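Local coordinates for protein kojibiose phosphorylase (Gut metagenome, PDB 6W0P) that belongs to glycoside hydrolase family 65, whose members join an N-terminal beta-sandwich, a helical central catalytic domain and a small C-terminal beta domain, at residues Asp301-Gly306 with Gly313-Leu318; Trp700-Phe705 with Thr715-Lys720; Asn722-Lys727 with Lys747-Arg752. All coordinates share one frame; numbering follows the deposited sequence.

Interaction 1. Residues Asp301-Gly306 with Gly313-Leu318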
loop_
_atom_site.group_PDB
_atom_site.type_symbol
_atom_site.label_atom_id
_atom_site.label_comp_id
_atom_site.label_asym_id
_atom_site.label_seq_id
_atom_site.Cartn_x
_atom_site.Cartn_y
_atom_site.Cartn_z
ATOM N N ASP A 301 12.794 -38.124 -20.546
ATOM C CA ASP A 301 11.495 -38.269 -21.268
ATOM C C ASP A 301 10.529 -39.064 -20.386
ATOM O O ASP A 301 10.987 -39.954 -19.670
ATOM C CB ASP A 301 11.614 -38.928 -22.643
ATOM C CG ASP A 301 10.368 -38.738 -23.484
ATOM O OD1 ASP A 301 9.812 -37.622 -23.474
ATOM O OD2 ASP A 301 9.947 -39.716 -24.131
ATOM N N ILE A 302 9.251 -38.685 -20.379
ATOM C CA ILE A 302 8.173 -39.431 -19.680
ATOM C C ILE A 302 7.207 -39.988 -20.725
ATOM O O ILE A 302 6.779 -39.211 -21.583
ATOM C CB ILE A 302 7.463 -38.528 -18.666
ATOM C CG1 ILE A 302 8.413 -38.101 -17.555
ATOM C CG2 ILE A 302 6.208 -39.196 -18.130
ATOM C CD1 ILE A 302 7.724 -37.298 -16.517
ATOM N N LEU A 303 6.910 -41.286 -20.660
ATOM C CA LEU A 303 5.928 -41.934 -21.553
ATOM C C LEU A 303 4.621 -42.051 -20.785
ATOM O O LEU A 303 4.662 -42.424 -19.612
ATOM C CB LEU A 303 6.402 -43.322 -21.978
ATOM C CG LEU A 303 7.673 -43.403 -22.815
ATOM C CD1 LEU A 303 7.960 -44.858 -23.183
ATOM C CD2 LEU A 303 7.527 -42.590 -24.071
ATOM N N ILE A 304 3.510 -41.762 -21.452
ATOM C CA ILE A 304 2.149 -41.948 -20.892
ATOM C C ILE A 304 1.339 -42.696 -21.937
ATOM O O ILE A 304 1.234 -42.180 -23.086
ATOM C CB ILE A 304 1.522 -40.599 -20.499
ATOM C CG1 ILE A 304 2.318 -39.955 -19.352
ATOM C CG2 ILE A 304 0.053 -40.803 -20.146
ATOM C CD1 ILE A 304 1.806 -38.621 -18.883
ATOM N N ASP A 305 0.802 -43.861 -21.554
ATOM C CA ASP A 305 -0.052 -44.698 -22.430
ATOM C C ASP A 305 -1.486 -44.597 -21.915
ATOM O O ASP A 305 -1.678 -44.727 -20.705
ATOM C CB ASP A 305 0.442 -46.142 -22.482
ATOM C CG ASP A 305 -0.319 -47.003 -23.470
ATOM O OD1 ASP A 305 -0.199 -46.755 -24.676
ATOM O OD2 ASP A 305 -1.078 -47.864 -23.019
ATOM N N GLY A 306 -2.443 -44.370 -22.813
ATOM C CA GLY A 306 -3.877 -44.319 -22.475
ATOM C C GLY A 306 -4.402 -42.897 -22.447
ATOM O O GLY A 306 -5.620 -42.749 -22.239
ATOM N N GLY A 313 1.051 -33.244 -23.396
ATOM C CA GLY A 313 1.247 -32.258 -22.319
ATOM C C GLY A 313 2.578 -32.462 -21.628
ATOM O O GLY A 313 3.413 -31.491 -21.604
ATOM N N ILE A 314 2.818 -33.652 -21.075
ATOM C CA ILE A 314 4.064 -33.859 -20.285
ATOM C C ILE A 314 5.293 -33.571 -21.167
ATOM O O ILE A 314 6.281 -33.012 -20.653
ATOM C CB ILE A 314 4.150 -35.248 -19.631
ATOM C CG1 ILE A 314 5.276 -35.267 -18.607
ATOM C CG2 ILE A 314 4.308 -36.375 -20.645
ATOM C CD1 ILE A 314 5.210 -34.139 -17.615
ATOM N N ARG A 315 5.268 -33.964 -22.435
ATOM C CA ARG A 315 6.459 -33.785 -23.296
ATOM C C ARG A 315 6.587 -32.294 -23.623
ATOM O O ARG A 315 7.712 -31.771 -23.621
ATOM C CB ARG A 315 6.391 -34.713 -24.509
ATOM C CG ARG A 315 7.761 -34.876 -25.142
ATOM C CD ARG A 315 7.748 -35.904 -26.239
ATOM N NE ARG A 315 7.929 -37.240 -25.715
ATOM C CZ ARG A 315 7.122 -38.275 -25.913
ATOM N NH1 ARG A 315 5.993 -38.145 -26.606
ATOM N NH2 ARG A 315 7.457 -39.442 -25.385
ATOM N N TYR A 316 5.458 -31.603 -23.771
ATOM C CA TYR A 316 5.484 -30.136 -23.942
ATOM C C TYR A 316 6.160 -29.521 -22.709
ATOM O O TYR A 316 7.053 -28.645 -22.878
ATOM C CB TYR A 316 4.078 -29.578 -24.213
ATOM C CG TYR A 316 4.067 -28.078 -24.307
ATOM C CD1 TYR A 316 4.530 -27.424 -25.437
ATOM C CD2 TYR A 316 3.666 -27.309 -23.235
ATOM C CE1 TYR A 316 4.560 -26.041 -25.507
ATOM C CE2 TYR A 316 3.663 -25.929 -23.296
ATOM C CZ TYR A 316 4.125 -25.289 -24.431
ATOM O OH TYR A 316 4.155 -23.930 -24.454
ATOM N N CYS A 317 5.713 -29.913 -21.504
ATOM C CA CYS A 317 6.244 -29.399 -20.205
ATOM C C CYS A 317 7.756 -29.662 -20.107
ATOM O O CYS A 317 8.503 -28.722 -19.802
ATOM C CB CYS A 317 5.530 -30.024 -19.006
ATOM S SG CYS A 317 3.803 -29.499 -18.842
ATOM N N LEU A 318 8.214 -30.878 -20.389
ATOM C CA LEU A 318 9.664 -31.192 -20.380
ATOM C C LEU A 318 10.388 -30.278 -21.396
ATOM O O LEU A 318 11.480 -29.756 -21.068
ATOM C CB LEU A 318 9.903 -32.678 -20.663
ATOM C CG LEU A 318 9.269 -33.634 -19.652
ATOM C CD1 LEU A 318 9.756 -35.056 -19.860
ATOM C CD2 LEU A 318 9.537 -33.196 -18.218
#

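Interaction 2. Residues Trp700-Phe705 with Thr715-Lys720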
loop_
_atom_site.group_PDB
_atom_site.type_symbol
_atom_site.label_atom_id
_atom_site.label_comp_id
_atom_site.label_asym_id
_atom_site.label_seq_id
_atom_site.Cartn_x
_atom_site.Cartn_y
_atom_site.Cartn_z
ATOM N N TRP A 700 -4.354 -43.695 -16.977
ATOM C CA TRP A 700 -3.181 -44.197 -17.747
ATOM C C TRP A 700 -3.031 -45.716 -17.575
ATOM O O TRP A 700 -2.973 -46.185 -16.422
ATOM C CB TRP A 700 -1.875 -43.502 -17.338
ATOM C CG TRP A 700 -1.861 -42.004 -17.363
ATOM C CD1 TRP A 700 -2.646 -41.181 -18.108
ATOM C CD2 TRP A 700 -0.964 -41.146 -16.632
ATOM N NE1 TRP A 700 -2.336 -39.877 -17.850
ATOM C CE2 TRP A 700 -1.304 -39.819 -16.958
ATOM C CE3 TRP A 700 0.080 -41.367 -15.732
ATOM C CZ2 TRP A 700 -0.630 -38.716 -16.430
ATOM C CZ3 TRP A 700 0.733 -40.281 -15.195
ATOM C CH2 TRP A 700 0.374 -38.967 -15.528
ATOM N N ASN A 701 -2.837 -46.426 -18.687
ATOM C CA ASN A 701 -2.470 -47.871 -18.726
ATOM C C ASN A 701 -1.088 -48.039 -18.098
ATOM O O ASN A 701 -0.948 -48.857 -17.217
ATOM C CB ASN A 701 -2.469 -48.420 -20.154
ATOM C CG ASN A 701 -3.841 -48.332 -20.783
ATOM O OD1 ASN A 701 -4.839 -48.538 -20.081
ATOM N ND2 ASN A 701 -3.896 -48.006 -22.074
ATOM N N TYR A 702 -0.124 -47.223 -18.495
ATOM C CA TYR A 702 1.206 -47.168 -17.861
ATOM C C TYR A 702 1.751 -45.753 -17.981
ATOM O O TYR A 702 1.257 -44.967 -18.804
ATOM C CB TYR A 702 2.121 -48.247 -18.445
ATOM C CG TYR A 702 2.649 -48.074 -19.851
ATOM C CD1 TYR A 702 3.656 -47.156 -20.137
ATOM C CD2 TYR A 702 2.213 -48.896 -20.894
ATOM C CE1 TYR A 702 4.164 -47.013 -21.422
ATOM C CE2 TYR A 702 2.725 -48.782 -22.179
ATOM C CZ TYR A 702 3.703 -47.838 -22.438
ATOM O OH TYR A 702 4.239 -47.723 -23.686
ATOM N N TYR A 703 2.734 -45.435 -17.147
ATOM C CA TYR A 703 3.618 -44.265 -17.325
ATOM C C TYR A 703 5.050 -44.729 -17.090
ATOM O O TYR A 703 5.280 -45.762 -16.392
ATOM C CB TYR A 703 3.234 -43.115 -16.391
ATOM C CG TYR A 703 3.278 -43.453 -14.926
ATOM C CD1 TYR A 703 2.188 -44.000 -14.277
ATOM C CD2 TYR A 703 4.416 -43.206 -14.177
ATOM C CE1 TYR A 703 2.240 -44.324 -12.928
ATOM C CE2 TYR A 703 4.478 -43.497 -12.824
ATOM C CZ TYR A 703 3.387 -44.063 -12.198
ATOM O OH TYR A 703 3.458 -44.355 -10.869
ATOM N N GLN A 704 5.992 -43.963 -17.628
ATOM C CA GLN A 704 7.435 -44.257 -17.492
ATOM C C GLN A 704 8.155 -42.927 -17.362
ATOM O O GLN A 704 7.858 -42.036 -18.184
ATOM C CB GLN A 704 7.925 -45.078 -18.686
ATOM C CG GLN A 704 9.407 -45.437 -18.655
ATOM C CD GLN A 704 9.765 -46.269 -19.863
ATOM O OE1 GLN A 704 9.486 -47.463 -19.929
ATOM N NE2 GLN A 704 10.370 -45.638 -20.845
ATOM N N PHE A 705 9.035 -42.817 -16.368
ATOM C CA PHE A 705 9.897 -41.636 -16.143
ATOM C C PHE A 705 11.351 -42.087 -16.046
ATOM O O PHE A 705 11.589 -43.289 -15.821
ATOM C CB PHE A 705 9.455 -40.833 -14.922
ATOM C CG PHE A 705 9.533 -41.530 -13.590
ATOM C CD1 PHE A 705 10.687 -41.480 -12.824
ATOM C CD2 PHE A 705 8.412 -42.138 -13.051
ATOM C CE1 PHE A 705 10.741 -42.101 -11.585
ATOM C CE2 PHE A 705 8.469 -42.760 -11.812
ATOM C CZ PHE A 705 9.631 -42.736 -11.083
ATOM N N THR A 715 15.436 -45.876 -15.494
ATOM C CA THR A 715 14.122 -45.969 -16.174
ATOM C C THR A 715 13.158 -46.769 -15.296
ATOM O O THR A 715 13.458 -47.929 -14.972
ATOM C CB THR A 715 14.238 -46.603 -17.563
ATOM O OG1 THR A 715 15.170 -45.861 -18.352
ATOM C CG2 THR A 715 12.913 -46.658 -18.283
ATOM N N VAL A 716 12.035 -46.141 -14.962
ATOM C CA VAL A 716 10.976 -46.672 -14.085
ATOM C C VAL A 716 9.704 -46.686 -14.908
ATOM O O VAL A 716 9.213 -45.607 -15.211
ATOM C CB VAL A 716 10.811 -45.840 -12.803
ATOM C CG1 VAL A 716 9.717 -46.422 -11.931
ATOM C CG2 VAL A 716 12.112 -45.700 -12.024
ATOM N N LYS A 717 9.212 -47.887 -15.226
ATOM C CA LYS A 717 7.917 -48.128 -15.900
ATOM C C LYS A 717 6.933 -48.713 -14.883
ATOM O O LYS A 717 7.270 -49.727 -14.264
ATOM C CB LYS A 717 8.101 -49.076 -17.093
ATOM C CG LYS A 717 6.838 -49.299 -17.913
ATOM C CD LYS A 717 7.064 -50.140 -19.135
ATOM C CE LYS A 717 5.745 -50.525 -19.771
ATOM N NZ LYS A 717 5.919 -51.106 -21.123
ATOM N N VAL A 718 5.752 -48.110 -14.771
ATOM C CA VAL A 718 4.663 -48.534 -13.844
ATOM C C VAL A 718 3.411 -48.860 -14.667
ATOM O O VAL A 718 2.919 -47.960 -15.348
ATOM C CB VAL A 718 4.396 -47.445 -12.799
ATOM C CG1 VAL A 718 3.394 -47.902 -11.748
ATOM C CG2 VAL A 718 5.693 -46.986 -12.160
ATOM N N ASP A 719 2.961 -50.118 -14.646
ATOM C CA ASP A 719 1.652 -50.548 -15.232
ATOM C C ASP A 719 0.771 -51.078 -14.099
ATOM O O ASP A 719 1.108 -50.813 -12.924
ATOM C CB ASP A 719 1.806 -51.518 -16.414
ATOM C CG ASP A 719 2.375 -52.892 -16.094
ATOM O OD1 ASP A 719 2.224 -53.355 -14.960
ATOM O OD2 ASP A 719 2.980 -53.487 -16.991
ATOM N N LYS A 720 -0.330 -51.762 -14.425
ATOM C CA LYS A 720 -1.316 -52.221 -13.408
ATOM C C LYS A 720 -0.675 -53.319 -12.527
ATOM O O LYS A 720 -0.927 -53.305 -11.305
ATOM C CB LYS A 720 -2.624 -52.660 -14.088
ATOM C CG LYS A 720 -2.590 -54.018 -14.790
ATOM C CD LYS A 720 -3.763 -54.320 -15.742
ATOM C CE LYS A 720 -4.926 -55.023 -15.063
ATOM N NZ LYS A 720 -6.043 -55.273 -16.006
#

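Interaction 3. Residues Asn722-Lys727 with Lys747-Arg752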
loop_
_atom_site.group_PDB
_atom_site.type_symbol
_atom_site.label_atom_id
_atom_site.label_comp_id
_atom_site.label_asym_id
_atom_site.label_seq_id
_atom_site.Cartn_x
_atom_site.Cartn_y
_atom_site.Cartn_z
ATOM N N ASN A 722 2.914 -54.483 -12.608
ATOM C CA ASN A 722 4.385 -54.495 -12.392
ATOM C C ASN A 722 4.976 -53.075 -12.323
ATOM O O ASN A 722 4.447 -52.140 -12.936
ATOM C CB ASN A 722 5.092 -55.334 -13.461
ATOM C CG ASN A 722 4.880 -56.820 -13.252
ATOM O OD1 ASN A 722 4.186 -57.458 -14.032
ATOM N ND2 ASN A 722 5.431 -57.371 -12.184
ATOM N N VAL A 723 6.033 -52.964 -11.534
ATOM C CA VAL A 723 7.056 -51.905 -11.582
ATOM C C VAL A 723 8.296 -52.548 -12.181
ATOM O O VAL A 723 8.749 -53.521 -11.621
ATOM C CB VAL A 723 7.324 -51.332 -10.185
ATOM C CG1 VAL A 723 8.366 -50.235 -10.231
ATOM C CG2 VAL A 723 6.039 -50.834 -9.558
ATOM N N ILE A 724 8.777 -52.016 -13.299
ATOM C CA ILE A 724 10.025 -52.451 -13.972
ATOM C C ILE A 724 10.976 -51.257 -13.891
ATOM O O ILE A 724 10.588 -50.140 -14.332
ATOM C CB ILE A 724 9.717 -52.919 -15.418
ATOM C CG1 ILE A 724 8.710 -54.070 -15.415
ATOM C CG2 ILE A 724 10.974 -53.287 -16.204
ATOM C CD1 ILE A 724 7.924 -54.188 -16.714
ATOM N N ILE A 725 12.153 -51.486 -13.320
ATOM C CA ILE A 725 13.226 -50.485 -13.080
ATOM C C ILE A 725 14.466 -51.020 -13.788
ATOM O O ILE A 725 14.808 -52.217 -13.533
ATOM C CB ILE A 725 13.473 -50.285 -11.573
ATOM C CG1 ILE A 725 12.210 -49.831 -10.831
ATOM C CG2 ILE A 725 14.635 -49.340 -11.337
ATOM C CD1 ILE A 725 12.231 -50.139 -9.354
ATOM N N THR A 726 15.086 -50.200 -14.646
ATOM C CA THR A 726 16.265 -50.593 -15.449
ATOM C C THR A 726 17.356 -49.522 -15.343
ATOM O O THR A 726 17.037 -48.325 -15.148
ATOM C CB THR A 726 15.883 -50.902 -16.909
ATOM O OG1 THR A 726 14.927 -49.954 -17.401
ATOM C CG2 THR A 726 15.289 -52.282 -17.081
ATOM N N LYS A 727 18.603 -49.955 -15.509
ATOM C CA LYS A 727 19.783 -49.091 -15.747
ATOM C C LYS A 727 20.845 -49.882 -16.525
ATOM O O LYS A 727 20.764 -51.117 -16.568
ATOM C CB LYS A 727 20.310 -48.533 -14.415
ATOM C CG LYS A 727 21.160 -49.456 -13.564
ATOM C CD LYS A 727 21.511 -48.901 -12.209
ATOM C CE LYS A 727 22.221 -49.934 -11.355
ATOM N NZ LYS A 727 23.484 -50.412 -11.964
ATOM N N LYS A 747 18.258 -54.830 -13.942
ATOM C CA LYS A 747 16.784 -54.910 -14.080
ATOM C C LYS A 747 16.156 -55.415 -12.785
ATOM O O LYS A 747 16.698 -56.390 -12.176
ATOM C CB LYS A 747 16.457 -55.833 -15.248
ATOM C CG LYS A 747 14.994 -55.972 -15.633
ATOM C CD LYS A 747 14.866 -56.617 -17.020
ATOM C CE LYS A 747 13.498 -57.180 -17.332
ATOM N NZ LYS A 747 12.513 -56.085 -17.502
ATOM N N LEU A 748 15.061 -54.759 -12.395
ATOM C CA LEU A 748 14.139 -55.170 -11.306
ATOM C C LEU A 748 12.715 -55.247 -11.879
ATOM O O LEU A 748 12.262 -54.269 -12.498
ATOM C CB LEU A 748 14.224 -54.135 -10.177
ATOM C CG LEU A 748 15.074 -54.514 -8.970
ATOM C CD1 LEU A 748 16.432 -55.077 -9.373
ATOM C CD2 LEU A 748 15.263 -53.318 -8.069
ATOM N N GLU A 749 12.023 -56.352 -11.628
ATOM C CA GLU A 749 10.606 -56.573 -12.025
ATOM C C GLU A 749 9.837 -56.855 -10.738
ATOM O O GLU A 749 10.032 -57.951 -10.206
ATOM C CB GLU A 749 10.548 -57.749 -13.003
ATOM C CG GLU A 749 9.435 -57.698 -14.020
ATOM C CD GLU A 749 9.788 -58.410 -15.327
ATOM O OE1 GLU A 749 10.737 -57.961 -16.034
ATOM O OE2 GLU A 749 9.144 -59.433 -15.630
ATOM N N ILE A 750 9.088 -55.882 -10.213
ATOM C CA ILE A 750 8.390 -56.010 -8.894
ATOM C C ILE A 750 6.881 -56.049 -9.135
ATOM O O ILE A 750 6.387 -55.116 -9.761
ATOM C CB ILE A 750 8.801 -54.872 -7.941
ATOM C CG1 ILE A 750 10.300 -54.933 -7.644
ATOM C CG2 ILE A 750 7.980 -54.899 -6.656
ATOM C CD1 ILE A 750 10.818 -53.748 -6.869
ATOM N N LYS A 751 6.197 -57.097 -8.655
ATOM C CA LYS A 751 4.712 -57.226 -8.712
ATOM C C LYS A 751 4.090 -56.216 -7.752
ATOM O O LYS A 751 4.717 -55.923 -6.734
ATOM C CB LYS A 751 4.218 -58.630 -8.338
ATOM C CG LYS A 751 4.532 -59.705 -9.362
ATOM C CD LYS A 751 3.838 -61.029 -9.090
ATOM C CE LYS A 751 4.797 -62.201 -9.045
ATOM N NZ LYS A 751 5.511 -62.374 -10.334
ATOM N N ARG A 752 2.891 -55.725 -8.058
ATOM C CA ARG A 752 2.210 -54.691 -7.233
ATOM C C ARG A 752 1.234 -55.375 -6.256
ATOM O O ARG A 752 0.367 -56.130 -6.686
ATOM C CB ARG A 752 1.596 -53.654 -8.182
ATOM C CG ARG A 752 2.644 -52.827 -8.924
ATOM C CD ARG A 752 2.116 -51.648 -9.717
ATOM N NE ARG A 752 1.295 -50.781 -8.878
ATOM C CZ ARG A 752 0.395 -49.915 -9.328
ATOM N NH1 ARG A 752 0.223 -49.745 -10.631
ATOM N NH2 ARG A 752 -0.326 -49.217 -8.469
#

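Interaction 1. Residues Asp301-Gly306 with Gly313-Leu318
With CG anti to the backbone N in both Asp-301 (chi1 -165°) and Arg-315 (chi1 -162°), and the arginine chain bent at chi3 (-85°), carboxylate and guanidinium meet in a side-on, two-pronged salt bridge. It ties the turn leading into strand 303-305 to helix 308-324, part of the helical catalytic domain. Arg-315 NE reaches Asp-301 OD1 at 3.0 Å, somewhat tilted from both planes. The bond from NH2 to OD2 is shorter, 2.8 Å, nearly straight and on the syn lone pair. Arg-315 is buried; the carboxylate meets its charge, and the carbonyl O of Pro-13 takes NH1.

Beside this polar grip runs an aliphatic seam. Ile-302 CD1 rests 3.8 Å from Ile-314 CG1, and the two side chains cross at about a right angle. Ile-304 CD1 meets the other branch, CG2 of Ile-314, also at 3.8 Å. The branched isoleucine on the helix thus meets Ile-302, just before the strand, and Ile-304 within it. Trp-673 of helix 666-680 packs on Ile-302 and Leu-318. Leu-318 completes the seam with a single methyl, CD1, placed 4.0 Å from Ile-302 CG1 and 3.7 Å from Ile-302 N.

Interaction 2. Residues Trp700-Phe705 with Thr715-Lys720
Tyr-703 and Phe-705 each lay a ring face over the valine paired with them on the next strand, and this makes the buried half of the contact. Both residues point to the valine face of the sheet; chi1 near 60° (59° and 63°) sets CG between the backbone N and the carbonyl carbon, with the ring beside the valine. Val-718 CB stands 3.6 Å from Tyr-703 CZ, and Val-716 CB 3.7 Å from Phe-705 CZ, both CH-pi contacts displaced toward the ring rim. Valine, short and branched at CB, presents CB and its methyls to the ring. The hydroxyl of Tyr-703 is satisfied by the carbonyl of Thr-695, and helix 666-680 packs against both rings.

The opposite side faces solvent, with longer, flexible, partly exposed chains. There the extended Lys-717 passes over the Tyr-702 ring: CE lies above its centre, 3.9 Å from the centroid, and NZ follows at 4.2 Å as a cation-pi partner. Gln-704 OE1 is 3.5 Å from Lys-717 CB. Between the two sides, the hydrogen-bonded pairs Tyr-703/Val-718 and Phe-705/Val-716 are each closed by two backbone bonds, Val-718 N to Tyr-703 O measuring 2.9 Å. Flanking the non-hydrogen-bonded pair Gln-704/Lys-717, they give the regular register of an antiparallel beta hairpin, strands 702-709 and 712-718 of the C-terminal beta domain.

Interaction 3. Residues Asn722-Lys727 with Lys747-Arg752
Backbone bonds carry the pairing of Val-723 with Ile-750 and of Ile-725 with Leu-748, two antiparallel hydrogen-bonded pairs closed by four N-H to C=O bonds. The Ile-750 N to Val-723 O bond, 2.8 Å long, is almost straight. Ile-750 O also receives a weak bond of 3.4 Å from Asn-722 ND2. In Asn-722, chi1 of -74° sets CG beside the backbone N, and chi2 of 110° turns ND2 toward the neighbouring strand.

Apolar contacts differ on the two faces. On one, Val-723, Ile-725, Leu-748 and Ile-750 meet, Ile-725 CB lying 4.2 Å from Leu-748 CB; beta-branched valine and isoleucine suit the extended backbone. Arg-752 CG lies 4.0 Å from Val-723 CG2, and its NH1 bonds to Asp-719 O. The solvent-facing side mixes polar-ended chains with the partly exposed Ile-724. Glu-749 CG lies 4.0 Å from Ile-724 CG1, and Lys-747 CG is equally far from Thr-726 CG2.

Charge pairing occurs within strand 747-751: Lys-747 NZ, turned by the bend at chi4, binds Glu-749 OE1 at 3.0 Å. NZ also lies 3.4 Å from Ile-724 CG2, the lysine end thus resting on one branch and the glutamate stem by the other.

Strand 747-751 is outermost in its five-stranded sheet within the chain, and strand 722-726 lies between it and strand 712-718. Strands 733-737 and 740-744 cover the aliphatic face through Ile-735, Val-737 and Tyr-742.

All three contacts reach one antiparallel sheet, crossed from strand 303-305 at one border to strand 747-751 at the other. Interaction 1 is the buried one: it joins the first border strand to a helix of the catalytic domain, through aliphatic packing and a salt bridge from a buried arginine to a partly exposed aspartate. Interactions 2 and 3 pair strand with strand and are partly buried, each having one apolar and one more exposed face. Aromatic rings against valines line the inner face of interaction 2, near helix 666-680; purely aliphatic residues do so in interaction 3, near other strands. Probable backbone hydrogen bonds, Leu-303 N to Gln-704 O and Lys-717 N to Ile-724 O, couple 1 with 2 and 2 with 3.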